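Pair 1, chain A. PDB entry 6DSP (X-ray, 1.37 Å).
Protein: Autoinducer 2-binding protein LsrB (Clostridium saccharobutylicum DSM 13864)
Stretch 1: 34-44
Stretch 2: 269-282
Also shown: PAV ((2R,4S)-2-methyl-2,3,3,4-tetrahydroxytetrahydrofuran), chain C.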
# COMPACT_ATOMS: atom_id res chain seq x y z
N ALA A 34 10.57 -3.82 3.10
CA ALA A 34 11.18 -2.51 2.94
C ALA A 34 10.16 -1.36 3.02
O ALA A 34 10.48 -0.29 3.53
CB ALA A 34 11.94 -2.45 1.62
N PHE A 35 8.94 -1.56 2.51
CA PHE A 35 7.93 -0.50 2.56
C PHE A 35 7.68 -0.09 4.00
O PHE A 35 7.62 1.12 4.32
CB PHE A 35 6.63 -1.02 1.94
CG PHE A 35 5.50 -0.04 1.99
CD1 PHE A 35 5.35 0.97 1.03
CD2 PHE A 35 4.61 -0.08 3.04
CE1 PHE A 35 4.29 1.88 1.09
CE2 PHE A 35 3.54 0.82 3.12
CZ PHE A 35 3.40 1.81 2.15
N PHE A 36 7.52 -1.07 4.88
CA PHE A 36 7.17 -0.81 6.27
C PHE A 36 8.36 -0.32 7.06
O PHE A 36 8.21 0.56 7.92
CB PHE A 36 6.51 -2.05 6.86
CG PHE A 36 5.19 -2.32 6.19
CD1 PHE A 36 4.10 -1.51 6.48
CD2 PHE A 36 5.04 -3.29 5.22
CE1 PHE A 36 2.89 -1.65 5.82
CE2 PHE A 36 3.80 -3.43 4.56
CZ PHE A 36 2.73 -2.61 4.89
N GLU A 37 9.54 -0.84 6.76
CA GLU A 37 10.73 -0.34 7.44
C GLU A 37 10.99 1.11 7.08
O GLU A 37 11.34 1.92 7.94
CB GLU A 37 11.92 -1.23 7.11
CG GLU A 37 11.74 -2.66 7.67
CD GLU A 37 11.56 -2.71 9.20
OE1 GLU A 37 12.29 -1.99 9.95
OE2 GLU A 37 10.65 -3.46 9.66
N SER A 38 10.82 1.47 5.79
CA SER A 38 11.01 2.86 5.38
C SER A 38 9.93 3.76 5.96
O SER A 38 10.21 4.91 6.36
CB SER A 38 11.05 2.93 3.87
OG SER A 38 12.32 2.50 3.39
N ALA A 39 8.69 3.25 6.08
CA ALA A 39 7.65 4.07 6.67
C ALA A 39 7.98 4.36 8.13
O ALA A 39 7.78 5.48 8.62
CB ALA A 39 6.31 3.36 6.54
N ASN A 40 8.48 3.35 8.85
CA ASN A 40 8.83 3.59 10.24
C ASN A 40 10.03 4.52 10.35
O ASN A 40 10.11 5.32 11.28
CB ASN A 40 9.11 2.27 10.95
CG ASN A 40 9.46 2.49 12.41
OD1 ASN A 40 8.70 3.13 13.16
ND2 ASN A 40 10.63 2.00 12.81
N LYS A 41 11.00 4.43 9.43
CA LYS A 41 12.11 5.37 9.51
C LYS A 41 11.59 6.81 9.46
O LYS A 41 12.04 7.68 10.22
CB LYS A 41 13.14 5.07 8.42
CG LYS A 41 13.91 3.81 8.71
CD LYS A 41 14.85 3.46 7.54
CE LYS A 41 15.55 2.12 7.78
NZ LYS A 41 16.26 1.69 6.53
N GLY A 42 10.58 7.05 8.63
CA GLY A 42 9.98 8.37 8.58
C GLY A 42 9.21 8.71 9.84
O GLY A 42 9.36 9.81 10.39
N ALA A 43 8.42 7.76 10.34
CA ALA A 43 7.68 8.04 11.57
C ALA A 43 8.62 8.35 12.72
O ALA A 43 8.34 9.24 13.53
CB ALA A 43 6.78 6.85 11.90
N GLN A 44 9.75 7.64 12.80
CA GLN A 44 10.69 7.91 13.88
C GLN A 44 11.32 9.29 13.72
O GLN A 44 11.43 10.05 14.70
CB GLN A 44 11.79 6.84 13.92
CG GLN A 44 11.32 5.44 14.26
CD GLN A 44 10.54 5.38 15.57
OE1 GLN A 44 10.92 6.02 16.57
NE2 GLN A 44 9.49 4.59 15.60
N GLY A 269 6.03 2.14 -9.28
CA GLY A 269 5.65 3.33 -8.55
C GLY A 269 5.58 3.16 -7.05
O GLY A 269 5.64 2.05 -6.51
N LEU A 270 5.43 4.30 -6.39
CA LEU A 270 5.09 4.34 -4.97
C LEU A 270 4.69 5.78 -4.65
O LEU A 270 3.96 6.40 -5.43
CB LEU A 270 6.21 3.81 -4.06
CG LEU A 270 5.67 3.31 -2.70
CD1 LEU A 270 5.00 1.94 -2.78
CD2 LEU A 270 6.78 3.33 -1.65
N TRP A 271 5.13 6.27 -3.50
CA TRP A 271 4.73 7.55 -2.90
C TRP A 271 5.64 7.66 -1.68
O TRP A 271 6.40 6.73 -1.37
CB TRP A 271 3.23 7.54 -2.51
CG TRP A 271 2.85 6.33 -1.70
CD1 TRP A 271 3.00 6.17 -0.34
CD2 TRP A 271 2.32 5.08 -2.18
NE1 TRP A 271 2.62 4.91 0.05
CE2 TRP A 271 2.19 4.21 -1.06
CE3 TRP A 271 1.92 4.62 -3.44
CZ2 TRP A 271 1.68 2.92 -1.18
CZ3 TRP A 271 1.42 3.32 -3.55
CH2 TRP A 271 1.31 2.49 -2.42
N ASP A 272 5.55 8.77 -0.95
CA ASP A 272 6.48 9.00 0.15
C ASP A 272 5.95 8.28 1.39
O ASP A 272 5.20 8.83 2.19
CB ASP A 272 6.67 10.49 0.38
CG ASP A 272 7.72 10.80 1.42
OD1 ASP A 272 8.09 9.93 2.24
OD2 ASP A 272 8.15 11.97 1.42
N CYS A 273 6.31 6.99 1.53
CA CYS A 273 5.76 6.22 2.64
C CYS A 273 6.32 6.65 3.99
O CYS A 273 5.66 6.43 5.01
CB CYS A 273 5.92 4.71 2.42
SG CYS A 273 7.63 4.16 2.44
N GLY A 274 7.52 7.25 4.03
CA GLY A 274 8.03 7.80 5.28
C GLY A 274 7.19 8.94 5.79
O GLY A 274 6.83 8.97 6.97
N ILE A 275 6.85 9.89 4.92
CA ILE A 275 5.97 10.98 5.34
C ILE A 275 4.58 10.45 5.63
O ILE A 275 3.91 10.92 6.54
CB ILE A 275 5.99 12.15 4.34
CG1 ILE A 275 5.75 13.48 5.07
CG2 ILE A 275 4.93 12.01 3.29
CD1 ILE A 275 6.08 14.68 4.25
N GLN A 276 4.15 9.42 4.90
CA GLN A 276 2.84 8.83 5.16
C GLN A 276 2.77 8.23 6.56
O GLN A 276 1.81 8.46 7.30
CB GLN A 276 2.52 7.77 4.12
CG GLN A 276 1.11 7.21 4.30
CD GLN A 276 0.82 6.03 3.39
OE1 GLN A 276 1.72 5.49 2.75
NE2 GLN A 276 -0.45 5.66 3.29
N GLY A 277 3.78 7.43 6.94
CA GLY A 277 3.78 6.86 8.28
C GLY A 277 3.83 7.95 9.33
O GLY A 277 3.13 7.89 10.34
N ALA A 278 4.65 8.97 9.09
CA ALA A 278 4.72 10.09 10.03
C ALA A 278 3.38 10.78 10.15
O ALA A 278 2.95 11.11 11.26
CB ALA A 278 5.79 11.08 9.58
N MET A 279 2.70 11.02 9.03
CA MET A 279 1.40 11.68 9.08
C MET A 279 0.37 10.85 9.85
O MET A 279 -0.43 11.41 10.62
CB MET A 279 0.92 11.96 7.66
CG MET A 279 1.71 13.07 6.96
SD MET A 279 1.38 13.09 5.18
CE MET A 279 -0.32 13.58 5.20
N GLY A 280 0.34 9.53 9.61
CA GLY A 280 -0.58 8.69 10.35
C GLY A 280 -0.34 8.77 11.84
O GLY A 280 -1.27 8.91 12.63
N CYS A 281 0.93 8.72 12.23
CA CYS A 281 1.25 8.82 13.65
C CYS A 281 0.95 10.21 14.19
O CYS A 281 0.49 10.34 15.33
CB CYS A 281 2.72 8.48 13.88
SG CYS A 281 3.08 6.73 13.61
N TYR A 282 1.16 11.26 13.39
CA TYR A 282 0.81 12.60 13.84
C TYR A 282 -0.70 12.73 14.09
O TYR A 282 -1.12 13.32 15.10
CB TYR A 282 1.24 13.68 12.83
CG TYR A 282 1.03 15.05 13.42
CD1 TYR A 282 2.00 15.64 14.21
CD2 TYR A 282 -0.19 15.72 13.25
CE1 TYR A 282 1.80 16.88 14.80
CE2 TYR A 282 -0.40 16.98 13.85
CZ TYR A 282 0.60 17.54 14.62
OH TYR A 282 0.45 18.78 15.22
O2 PAV C . 1.44 -1.94 -2.39
C2 PAV C . 1.90 -1.77 -1.03
C1 PAV C . 3.17 -0.90 -0.92
O5 PAV C . 2.41 -3.16 -0.65
C5 PAV C . 2.34 -3.26 0.71
C4 PAV C . 1.56 -2.03 1.22
O4 PAV C . 0.60 -2.42 2.20
C3 PAV C . 0.96 -1.48 -0.08
O3 PAV C . 0.77 -0.10 0.02
O13 PAV C . -0.25 -2.14 -0.37

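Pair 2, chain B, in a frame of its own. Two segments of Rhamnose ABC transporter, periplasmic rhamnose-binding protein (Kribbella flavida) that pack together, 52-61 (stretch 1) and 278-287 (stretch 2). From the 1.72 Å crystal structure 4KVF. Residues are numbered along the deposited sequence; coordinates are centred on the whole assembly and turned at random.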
# COMPACT_ATOMS: atom_id res chain seq x y z
N PRO B 52 9.52 -0.54 11.18
CA PRO B 52 9.99 -1.57 10.24
C PRO B 52 9.42 -1.42 8.83
O PRO B 52 10.17 -1.56 7.86
CB PRO B 52 9.52 -2.88 10.88
CG PRO B 52 9.42 -2.58 12.33
CD PRO B 52 8.96 -1.15 12.41
N TYR B 53 8.13 -1.14 8.72
CA TYR B 53 7.49 -0.95 7.42
C TYR B 53 8.15 0.18 6.64
O TYR B 53 8.55 0.01 5.48
CB TYR B 53 5.99 -0.69 7.59
CG TYR B 53 5.24 -0.40 6.31
CD1 TYR B 53 5.18 0.88 5.79
CD2 TYR B 53 4.57 -1.41 5.62
CE1 TYR B 53 4.50 1.16 4.62
CE2 TYR B 53 3.87 -1.14 4.45
CZ TYR B 53 3.85 0.15 3.95
OH TYR B 53 3.17 0.44 2.78
N THR B 54 8.28 1.34 7.28
CA THR B 54 8.86 2.51 6.61
C THR B 54 10.32 2.28 6.21
O THR B 54 10.75 2.71 5.14
CB THR B 54 8.75 3.76 7.50
OG1 THR B 54 7.38 4.14 7.63
CG2 THR B 54 9.53 4.91 6.88
N ASP B 55 11.07 1.61 7.08
CA ASP B 55 12.46 1.28 6.79
C ASP B 55 12.61 0.46 5.51
O ASP B 55 13.49 0.74 4.69
CB ASP B 55 13.10 0.54 7.97
CG ASP B 55 13.40 1.45 9.15
OD1 ASP B 55 13.21 2.69 9.02
OD2 ASP B 55 13.84 0.93 10.19
N VAL B 56 11.75 -0.54 5.33
CA VAL B 56 11.77 -1.37 4.13
C VAL B 56 11.39 -0.53 2.92
O VAL B 56 11.96 -0.69 1.83
CB VAL B 56 10.80 -2.57 4.25
CG1 VAL B 56 10.81 -3.39 2.96
CG2 VAL B 56 11.16 -3.44 5.44
N GLU B 57 10.44 0.37 3.14
CA GLU B 57 9.91 1.24 2.09
C GLU B 57 10.98 2.17 1.53
O GLU B 57 11.26 2.16 0.33
CB GLU B 57 8.75 2.05 2.65
CG GLU B 57 8.04 2.94 1.67
CD GLU B 57 6.66 3.33 2.18
OE1 GLU B 57 6.58 3.99 3.25
OE2 GLU B 57 5.66 2.96 1.54
N VAL B 58 11.58 2.98 2.39
CA VAL B 58 12.60 3.92 1.90
C VAL B 58 13.89 3.20 1.51
O VAL B 58 14.68 3.72 0.72
CB VAL B 58 12.88 5.05 2.92
CG1 VAL B 58 11.64 5.91 3.09
CG2 VAL B 58 13.37 4.48 4.25
N GLY B 59 14.08 2.01 2.07
CA GLY B 59 15.24 1.18 1.77
C GLY B 59 15.23 0.75 0.31
O GLY B 59 16.28 0.55 -0.30
N GLY B 60 14.03 0.58 -0.23
CA GLY B 60 13.88 0.27 -1.64
C GLY B 60 14.29 1.46 -2.48
O GLY B 60 14.86 1.29 -3.56
N GLY B 61 13.99 2.66 -2.01
CA GLY B 61 14.40 3.86 -2.70
C GLY B 61 15.92 3.96 -2.71
O GLY B 61 16.51 4.35 -3.71
N LEU B 278 -1.06 -7.90 0.39
CA LEU B 278 -0.68 -6.54 0.75
C LEU B 278 0.10 -6.02 -0.44
O LEU B 278 -0.39 -6.07 -1.57
CB LEU B 278 0.15 -6.48 2.04
CG LEU B 278 0.24 -5.11 2.73
CD1 LEU B 278 -1.07 -4.73 3.45
CD2 LEU B 278 1.43 -5.02 3.69
N TRP B 279 1.33 -5.59 -0.20
CA TRP B 279 2.20 -5.06 -1.24
C TRP B 279 3.62 -5.08 -0.69
O TRP B 279 3.83 -5.30 0.50
CB TRP B 279 1.76 -3.63 -1.62
CG TRP B 279 1.35 -2.77 -0.45
CD1 TRP B 279 2.19 -2.05 0.36
CD2 TRP B 279 0.02 -2.53 0.04
NE1 TRP B 279 1.46 -1.39 1.32
CE2 TRP B 279 0.13 -1.67 1.15
CE3 TRP B 279 -1.24 -2.97 -0.36
CZ2 TRP B 279 -0.98 -1.23 1.87
CZ3 TRP B 279 -2.35 -2.53 0.35
CH2 TRP B 279 -2.21 -1.67 1.45
N ASN B 280 4.61 -4.91 -1.56
CA ASN B 280 6.00 -4.87 -1.10
C ASN B 280 6.43 -3.42 -0.98
O ASN B 280 6.63 -2.74 -1.99
CB ASN B 280 6.91 -5.64 -2.07
CG ASN B 280 8.36 -5.64 -1.63
OD1 ASN B 280 8.72 -5.07 -0.59
ND2 ASN B 280 9.21 -6.30 -2.42
N PRO B 281 6.57 -2.92 0.27
CA PRO B 281 6.83 -1.49 0.44
C PRO B 281 8.13 -1.08 -0.20
O PRO B 281 8.26 0.06 -0.63
CB PRO B 281 6.93 -1.33 1.97
CG PRO B 281 6.25 -2.53 2.52
CD PRO B 281 6.53 -3.63 1.55
N ALA B 282 9.10 -1.99 -0.24
CA ALA B 282 10.38 -1.68 -0.87
C ALA B 282 10.19 -1.29 -2.34
O ALA B 282 10.88 -0.41 -2.86
CB ALA B 282 11.36 -2.85 -0.74
N ASP B 283 9.23 -1.93 -3.00
CA ASP B 283 8.98 -1.61 -4.41
C ASP B 283 8.37 -0.23 -4.57
O ASP B 283 8.52 0.40 -5.62
CB ASP B 283 8.06 -2.65 -5.07
CG ASP B 283 8.72 -4.00 -5.23
OD1 ASP B 283 9.97 -4.08 -5.22
OD2 ASP B 283 7.99 -5.00 -5.39
N ILE B 284 7.65 0.24 -3.55
CA ILE B 284 7.08 1.58 -3.61
C ILE B 284 8.21 2.63 -3.66
O ILE B 284 8.21 3.52 -4.51
CB ILE B 284 6.18 1.87 -2.39
CG1 ILE B 284 5.07 0.83 -2.28
CG2 ILE B 284 5.57 3.27 -2.49
CD1 ILE B 284 4.25 0.97 -1.01
N GLY B 285 9.18 2.49 -2.77
CA GLY B 285 10.29 3.42 -2.72
C GLY B 285 11.17 3.30 -3.95
O GLY B 285 11.67 4.29 -4.48
N TYR B 286 11.36 2.07 -4.41
CA TYR B 286 12.15 1.79 -5.61
C TYR B 286 11.49 2.43 -6.84
O TYR B 286 12.13 3.13 -7.61
CB TYR B 286 12.30 0.27 -5.76
CG TYR B 286 13.17 -0.21 -6.90
CD1 TYR B 286 12.68 -0.22 -8.21
CD2 TYR B 286 14.44 -0.69 -6.67
CE1 TYR B 286 13.47 -0.67 -9.26
CE2 TYR B 286 15.24 -1.14 -7.72
CZ TYR B 286 14.74 -1.13 -9.00
OH TYR B 286 15.52 -1.58 -10.05
N LEU B 287 10.19 2.20 -7.01
CA LEU B 287 9.48 2.78 -8.12
C LEU B 287 9.50 4.31 -8.05
O LEU B 287 9.66 4.97 -9.06
CB LEU B 287 8.04 2.26 -8.19
CG LEU B 287 7.14 2.85 -9.27
CD1 LEU B 287 7.78 2.76 -10.66
CD2 LEU B 287 5.77 2.15 -9.27

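The sharpest difference lies at the tryptophan. In pair 2, B:Trp279 NE1 donates a hydrogen bond across the contact to B:Tyr53 OH, at 2.9 Å. In pair 1 the matching residues are A:Trp271 and A:Phe35. A:Phe35 has no hydroxyl. The indole keeps nearly the same pose, and A:Trp271 NE1 instead makes a weak hydrogen bond within its own stretch to A:Gln276 OE1, at 2.9 Å. The position of A:Gln276 is taken in pair 2 by B:Ile284, whose side chain has no acceptor.

The backbone arrangement is shared. Fourteen central residues superpose with an RMSD of 0.7 Å. In each pair a helix in stretch 1 packs against a helix in stretch 2 that follows the tryptophan. The axes approach to 6.6 Å in pair 1 and 6.0 Å in pair 2. The crossing angles differ, at -57° and -35°.

Small residues permit this closeness. A:Gly42 matches B:Gly60, and a CB on either would clash with a carbonyl opposite, A:Gly274 O or B:Ala282 O. The glycine CA instead makes a CA-H...O contact with that oxygen: A:Gly42 CA to A:Gly274 O is 3.6 Å, and B:Gly60 CA to B:Ala282 O is 3.3 Å. A:Gly277 and B:Gly285 also match, and a CB there would meet A:Ala39 O or B:Glu57 O. Pair 2 has six CA-H...O contacts across the stretches, pair 1 two.

Side chains fill the remaining space differently. A:Cys273 and B:Pro281 match, and both point toward the other helix. A:Cys273 CB lies 3.5 Å from A:Phe35 CE1. B:Pro281 CB lies over the face of the B:Tyr53 ring, 4.1 Å from the ring centroid, in a CH-pi contact. At the next position A:Gly274 has no side chain, whereas B:Ala282 CB meets B:Val56 CG1 at 3.8 Å. A:Ser38 occupies the valine position and sets its CB 3.9 Å from A:Cys273 SG. A:Ala39 is small, with its CB 3.5 Å from A:Cys273 O. Its match, B:Glu57, reaches further, and B:Glu57 OE2 lies 3.5 Å from B:Ile284 CD1.

Both second helices are capped. A:Asp272 OD1 accepts from A:Ile275 N at 3.0 Å, and B:Asn280 OD1 accepts from B:Ala282 N at 3.1 Å.

In pair 1 the aromatic end also borders the bound PAV, as suits an autoinducer 2-binding protein. PAV C1 lies over one face of the A:Phe35 ring, 3.5 Å from A:Phe35 CD1.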